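Local coordinates for sigma-E factor negative regulatory protein (PDB 1OR7) that acts as an anti-sigma factor, its cytoplasmic N-terminal domain binding sigma-E and holding it inactive until regulated intramembrane proteolysis releases it, at residues 19-22 / 23-27; 38-41 / 42-46. All coordinates share one frame; numbering follows the deposited sequence. Where two conformers were deposited one is given.

Contact 1: residues 19-22 / 23-27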
ATOM      1  N   LEU B  19      10.545 -12.821 -12.670  1.00 14.90           N
ATOM      2  CA  LEU B  19       9.860 -11.549 -12.748  1.00 15.23           C
ATOM      3  C   LEU B  19       9.999 -10.824 -11.419  1.00 14.63           C
ATOM      4  O   LEU B  19      10.253  -9.632 -11.382  1.00 13.44           O
ATOM      5  CB  LEU B  19       8.398 -11.733 -13.150  1.00 15.31           C
ATOM      6  CG  LEU B  19       8.133 -12.003 -14.643  1.00 18.83           C
ATOM      7  CD1 LEU B  19       8.472 -10.845 -15.595  1.00 20.85           C
ATOM      8  CD2 LEU B  19       8.891 -13.170 -15.094  1.00 23.10           C
ATOM      9  N   LEU B  20       9.859 -11.538 -10.315  1.00 14.87           N
ATOM     10  CA  LEU B  20      10.025 -10.875  -9.041  1.00 16.24           C
ATOM     11  C   LEU B  20      11.430 -10.273  -8.973  1.00 15.73           C
ATOM     12  O   LEU B  20      11.607  -9.116  -8.580  1.00 16.22           O
ATOM     13  CB  LEU B  20       9.772 -11.849  -7.896  1.00 17.51           C
ATOM     14  CG  LEU B  20       8.517 -11.622  -7.036  1.00 20.50           C
ATOM     15  CD1 LEU B  20       7.538 -10.722  -7.660  1.00 24.36           C
ATOM     16  CD2 LEU B  20       7.863 -12.935  -6.772  1.00 24.37           C
ATOM     17  N   ASN B  21      12.425 -11.045  -9.391  1.00 15.61           N
ATOM     18  CA  ASN B  21      13.789 -10.553  -9.421  1.00 15.17           C
ATOM     19  C   ASN B  21      13.939  -9.303 -10.266  1.00 15.02           C
ATOM     20  O   ASN B  21      14.513  -8.319  -9.830  1.00 14.95           O
ATOM     21  CB  ASN B  21      14.733 -11.611  -9.992  1.00 15.60           C
ATOM     22  CG  ASN B  21      16.201 -11.216  -9.847  1.00 14.86           C
ATOM     23  OD1 ASN B  21      16.761 -11.316  -8.762  1.00 17.60           O
ATOM     24  ND2 ASN B  21      16.822 -10.767 -10.938  1.00 13.66           N
ATOM     25  N   GLU B  22      13.461  -9.345 -11.499  1.00 14.98           N
ATOM     26  CA  GLU B  22      13.603  -8.182 -12.381  1.00 15.45           C
ATOM     27  C   GLU B  22      12.978  -6.965 -11.707  1.00 14.41           C
ATOM     28  O   GLU B  22      13.564  -5.890 -11.718  1.00 13.58           O
ATOM     29  CB  GLU B  22      12.901  -8.423 -13.708  1.00 15.57           C
ATOM     30  CG  GLU B  22      13.407  -7.716 -14.985  0.50 15.63           C
ATOM     31  CD  GLU B  22      14.806  -7.092 -14.947  0.50 15.05           C
ATOM     32  OE1 GLU B  22      15.781  -7.819 -14.668  0.50 14.24           O
ATOM     33  OE2 GLU B  22      14.932  -5.872 -15.252  0.50 11.79           O
ATOM     34  N   LEU B  23      11.801  -7.148 -11.119  1.00 14.51           N
ATOM     35  CA  LEU B  23      11.102  -6.060 -10.422  1.00 14.99           C
ATOM     36  C   LEU B  23      11.998  -5.450  -9.351  1.00 15.41           C
ATOM     37  O   LEU B  23      12.244  -4.248  -9.337  1.00 15.48           O
ATOM     38  CB  LEU B  23       9.787  -6.561  -9.813  1.00 14.72           C
ATOM     39  CG  LEU B  23       9.110  -5.631  -8.820  1.00 15.21           C
ATOM     40  CD1 LEU B  23       8.844  -4.302  -9.474  1.00 14.93           C
ATOM     41  CD2 LEU B  23       7.826  -6.229  -8.274  1.00 16.42           C
ATOM     42  N   ALA B  24      12.522  -6.289  -8.470  1.00 16.46           N
ATOM     43  CA  ALA B  24      13.433  -5.841  -7.400  1.00 16.62           C
ATOM     44  C   ALA B  24      14.697  -5.094  -7.862  1.00 17.41           C
ATOM     45  O   ALA B  24      15.344  -4.407  -7.053  1.00 17.75           O
ATOM     46  CB  ALA B  24      13.868  -7.050  -6.594  1.00 17.16           C
ATOM     47  N   HIS B  25      15.081  -5.266  -9.128  1.00 16.63           N
ATOM     48  CA  HIS B  25      16.289  -4.649  -9.640  1.00 16.49           C
ATOM     49  C   HIS B  25      16.037  -3.662 -10.780  1.00 16.40           C
ATOM     50  O   HIS B  25      16.983  -3.251 -11.451  1.00 16.14           O
ATOM     51  CB  HIS B  25      17.268  -5.745 -10.096  1.00 16.41           C
ATOM     52  CG  HIS B  25      17.758  -6.594  -8.970  1.00 17.13           C
ATOM     53  ND1 HIS B  25      18.823  -6.223  -8.172  1.00 17.91           N
ATOM     54  CD2 HIS B  25      17.303  -7.767  -8.471  1.00 16.86           C
ATOM     55  CE1 HIS B  25      19.014  -7.142  -7.243  1.00 17.87           C
ATOM     56  NE2 HIS B  25      18.095  -8.081  -7.393  1.00 18.72           N
ATOM     57  N   ASN B  26      14.781  -3.278 -11.022  1.00 15.33           N
ATOM     58  CA  ASN B  26      14.489  -2.364 -12.132  1.00 15.04           C
ATOM     59  C   ASN B  26      13.775  -1.133 -11.585  1.00 14.80           C
ATOM     60  O   ASN B  26      12.610  -1.202 -11.158  1.00 13.58           O
ATOM     61  CB  ASN B  26      13.653  -3.074 -13.214  1.00 15.32           C
ATOM     62  CG  ASN B  26      13.324  -2.171 -14.418  1.00 16.30           C
ATOM     63  OD1 ASN B  26      12.895  -1.011 -14.276  1.00 12.83           O
ATOM     64  ND2 ASN B  26      13.486  -2.723 -15.612  1.00 19.40           N
ATOM     65  N   PRO B  27      14.475  -0.014 -11.563  1.00 14.42           N
ATOM     66  CA  PRO B  27      13.888   1.218 -11.037  1.00 15.02           C
ATOM     67  C   PRO B  27      12.574   1.589 -11.715  1.00 15.34           C
ATOM     68  O   PRO B  27      11.654   1.996 -11.025  1.00 14.58           O
ATOM     69  CB  PRO B  27      14.985   2.273 -11.277  1.00 15.13           C
ATOM     70  CG  PRO B  27      16.252   1.478 -11.335  1.00 15.50           C
ATOM     71  CD  PRO B  27      15.882   0.168 -11.979  1.00 15.11           C
TER
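The backbone N-H of H25 is shared between two carbonyls of the preceding turn: it reaches E22 O at 3.1 Å, well above that carbonyl's plane, and N21 O by a weak, more bent bond of 3.2 Å. The two residues just before it still bond in alpha-helical fashion, L23 N to L19 O at 2.9 Å and A24 N to L20 O at 3.0 Å, both nearly straight. The H25 ring lies edge-on to the same turn, with N21 O in its plane, 3.2 Å from CD2. Farther out, N21 OD1 comes within 3.6 Å of that same CD2, amide and ring turned 39° apart. Here helix 17-24 ends and the chain turns into helix 27-44, for which N26 is the N-cap: its OD1 accepts from M29 N and, weakly, from E28 N. N26 CB sits 3.2 Å from E22 O, so the capping residue also rests on the last turn of helix 17-24. L23 O takes a bond from Q30 NE2, and the L23 side chain packs against L9, M29 and W33, joining three helices.

Contact 2: residues 38-41 / 42-46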
ATOM      1  N   LEU B  38      -0.779   2.465  -5.654  1.00 11.83           N
ATOM      2  CA  LEU B  38      -1.467   3.698  -5.226  1.00 12.20           C
ATOM      3  C   LEU B  38      -2.883   3.719  -5.832  1.00 13.28           C
ATOM      4  O   LEU B  38      -3.878   3.968  -5.131  1.00 13.47           O
ATOM      5  CB  LEU B  38      -0.684   4.948  -5.614  1.00 12.56           C
ATOM      6  CG  LEU B  38      -1.311   6.315  -5.265  1.00 12.39           C
ATOM      7  CD1 LEU B  38      -1.556   6.443  -3.785  1.00 14.79           C
ATOM      8  CD2 LEU B  38      -0.410   7.416  -5.726  1.00 14.24           C
ATOM      9  N   ILE B  39      -2.981   3.398  -7.122  1.00 12.64           N
ATOM     10  CA  ILE B  39      -4.280   3.304  -7.794  1.00 12.28           C
ATOM     11  C   ILE B  39      -5.178   2.293  -7.107  1.00 12.39           C
ATOM     12  O   ILE B  39      -6.344   2.594  -6.864  1.00 12.08           O
ATOM     13  CB  ILE B  39      -4.098   2.964  -9.275  1.00 11.67           C
ATOM     14  CG1 ILE B  39      -3.540   4.187  -9.993  1.00 13.62           C
ATOM     15  CG2 ILE B  39      -5.408   2.577  -9.936  1.00 12.34           C
ATOM     16  CD1 ILE B  39      -2.934   3.890 -11.339  1.00 15.10           C
ATOM     17  N   ARG B  40      -4.658   1.105  -6.794  1.00 11.60           N
ATOM     18  CA  ARG B  40      -5.440   0.113  -6.061  1.00 11.87           C
ATOM     19  C   ARG B  40      -5.946   0.676  -4.720  1.00 12.43           C
ATOM     20  O   ARG B  40      -7.134   0.518  -4.357  1.00 11.65           O
ATOM     21  CB  ARG B  40      -4.617  -1.147  -5.807  1.00 11.73           C
ATOM     22  CG  ARG B  40      -5.152  -2.084  -4.737  1.00 14.22           C
ATOM     23  CD  ARG B  40      -4.365  -3.393  -4.602  1.00 15.39           C
ATOM     24  NE  ARG B  40      -4.496  -4.138  -5.834  1.00 13.35           N
ATOM     25  CZ  ARG B  40      -3.823  -5.191  -6.159  1.00 14.40           C
ATOM     26  NH1 ARG B  40      -2.915  -5.716  -5.341  1.00 15.50           N
ATOM     27  NH2 ARG B  40      -4.093  -5.770  -7.316  1.00 15.07           N
ATOM     28  N   ASP B  41      -5.053   1.316  -3.974  1.00 12.36           N
ATOM     29  CA  ASP B  41      -5.435   1.797  -2.662  1.00 13.21           C
ATOM     30  C   ASP B  41      -6.537   2.853  -2.794  1.00 13.41           C
ATOM     31  O   ASP B  41      -7.512   2.838  -2.038  1.00 14.06           O
ATOM     32  CB  ASP B  41      -4.229   2.330  -1.929  1.00 12.67           C
ATOM     33  CG  ASP B  41      -3.220   1.239  -1.562  1.00 14.56           C
ATOM     34  OD1 ASP B  41      -3.533   0.009  -1.593  1.00 10.11           O
ATOM     35  OD2 ASP B  41      -2.062   1.561  -1.218  1.00 17.28           O
ATOM     36  N   SER B  42      -6.389   3.744  -3.765  1.00 13.15           N
ATOM     37  CA  SER B  42      -7.372   4.785  -4.018  1.00 14.16           C
ATOM     38  C   SER B  42      -8.707   4.175  -4.352  1.00 14.30           C
ATOM     39  O   SER B  42      -9.705   4.541  -3.772  1.00 13.81           O
ATOM     40  CB  SER B  42      -6.936   5.704  -5.155  1.00 13.88           C
ATOM     41  OG  SER B  42      -7.848   6.793  -5.318  1.00 15.04           O
ATOM     42  N   MET B  43      -8.724   3.226  -5.273  1.00 14.23           N
ATOM     43  CA  MET B  43      -9.969   2.633  -5.681  1.00 15.54           C
ATOM     44  C   MET B  43     -10.651   1.891  -4.537  1.00 16.19           C
ATOM     45  O   MET B  43     -11.866   1.917  -4.406  1.00 16.36           O
ATOM     46  CB  MET B  43      -9.724   1.658  -6.832  1.00 16.10           C
ATOM     47  CG  MET B  43      -9.344   2.305  -8.136  1.00 16.58           C
ATOM     48  SD  MET B  43      -9.118   0.914  -9.516  1.00 24.71           S
ATOM     49  CE  MET B  43     -10.981   0.371  -9.798  1.00 18.17           C
ATOM     50  N   ARG B  44      -9.872   1.217  -3.710  1.00 16.06           N
ATOM     51  CA  ARG B  44     -10.470   0.433  -2.651  1.00 17.23           C
ATOM     52  C   ARG B  44     -10.838   1.267  -1.445  1.00 17.55           C
ATOM     53  O   ARG B  44     -11.448   0.762  -0.517  1.00 18.17           O
ATOM     54  CB  ARG B  44      -9.548  -0.724  -2.237  1.00 16.75           C
ATOM     55  CG  ARG B  44      -9.449  -1.795  -3.296  1.00 17.24           C
ATOM     56  CD  ARG B  44      -8.543  -2.956  -2.923  1.00 15.97           C
ATOM     57  NE  ARG B  44      -8.361  -3.892  -4.015  1.00 14.29           N
ATOM     58  CZ  ARG B  44      -7.647  -4.991  -3.920  1.00 15.43           C
ATOM     59  NH1 ARG B  44      -7.068  -5.274  -2.775  1.00 16.28           N
ATOM     60  NH2 ARG B  44      -7.559  -5.833  -4.939  1.00 15.50           N
ATOM     61  N   GLY B  45     -10.425   2.526  -1.448  1.00 17.64           N
ATOM     62  CA  GLY B  45     -10.649   3.403  -0.320  1.00 17.74           C
ATOM     63  C   GLY B  45      -9.736   3.066   0.838  1.00 17.56           C
ATOM     64  O   GLY B  45     -10.094   3.354   1.979  1.00 16.85           O
ATOM     65  N   ASP B  46      -8.569   2.474   0.540  1.00 16.59           N
ATOM     66  CA  ASP B  46      -7.588   2.093   1.541  1.00 16.01           C
ATOM     67  C   ASP B  46      -6.504   3.156   1.716  1.00 16.24           C
ATOM     68  O   ASP B  46      -5.293   2.883   1.505  1.00 15.16           O
ATOM     69  CB  ASP B  46      -6.890   0.812   1.092  1.00 16.84           C
ATOM     70  CG  ASP B  46      -7.773  -0.430   1.223  1.00 17.00           C
ATOM     71  OD1 ASP B  46      -8.626  -0.452   2.104  1.00 14.43           O
ATOM     72  OD2 ASP B  46      -7.670  -1.420   0.481  1.00 17.41           O
TER
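R40 carries CG anti to its own backbone N (chi1 163°) and then bends at the CG-CD bond, whereas R44 holds CG beside its backbone N (chi1 -70°) and runs extended as far as NE; one helical turn apart, the two chains therefore lie side by side, pointing the same way. Their guanidinium groups stack almost parallel, planes 11° apart and centres 4.4 Å apart. The stack is displaced: R40 CD sits 3.7 Å above the centre of the R44 guanidinium, and R40 NE approaches R44 NH2 at 3.6 Å over the face. Beneath them the backbone bond from R44 N to R40 O, 2.9 Å, keeps the turn helical. On another side of the helix M43 folds its CG against I39 O (3.3 Å), and its SD runs alongside the I39 branch, 4.1 Å from CG2. Helix 27-44 then closes in a Schellman motif. G45 takes a positive phi, its N bonds to S42 O at 3.2 Å, and the chain doubles back so that D46 N reaches D41 O at 2.8 Å. The D41 side chain also touches T47, just past this cap. The polar ends of the arginine pair find acidic partners: R40 NH2 forms a salt bridge with D11 and NH1 bonds to M10 O, tying helix 27-44 to the end of helix 3-10, while R40 NE and R44 NH2 make salt bridges to acidic side chains of another protein's chain. With carboxylates gathered round them, the two positive groups can probably share one patch at little cost, their flat faces stacked, with R40 held between D11 of its own chain and an acid of the other protein, and R44 bridging to acids of that protein.

In the fold
Contact 1 and contact 2 come in series along the chain and bracket helix 27-44. Residues 19-27 finish helix 17-24 and make the turn into the long helix; residues 38-46 are its last turns and the cap from which the chain leaves toward strand 50-52. They lie on opposite sides of the chain's centre, with centres about 23 Å apart and nearest atoms about 11 Å apart, so they do not touch. Both belong to the RseA N-terminal domain, within the region sufficient to repress sigma-E, and both meet the other protein chain of the assembly. The partner is thus met near both ends of the long helix.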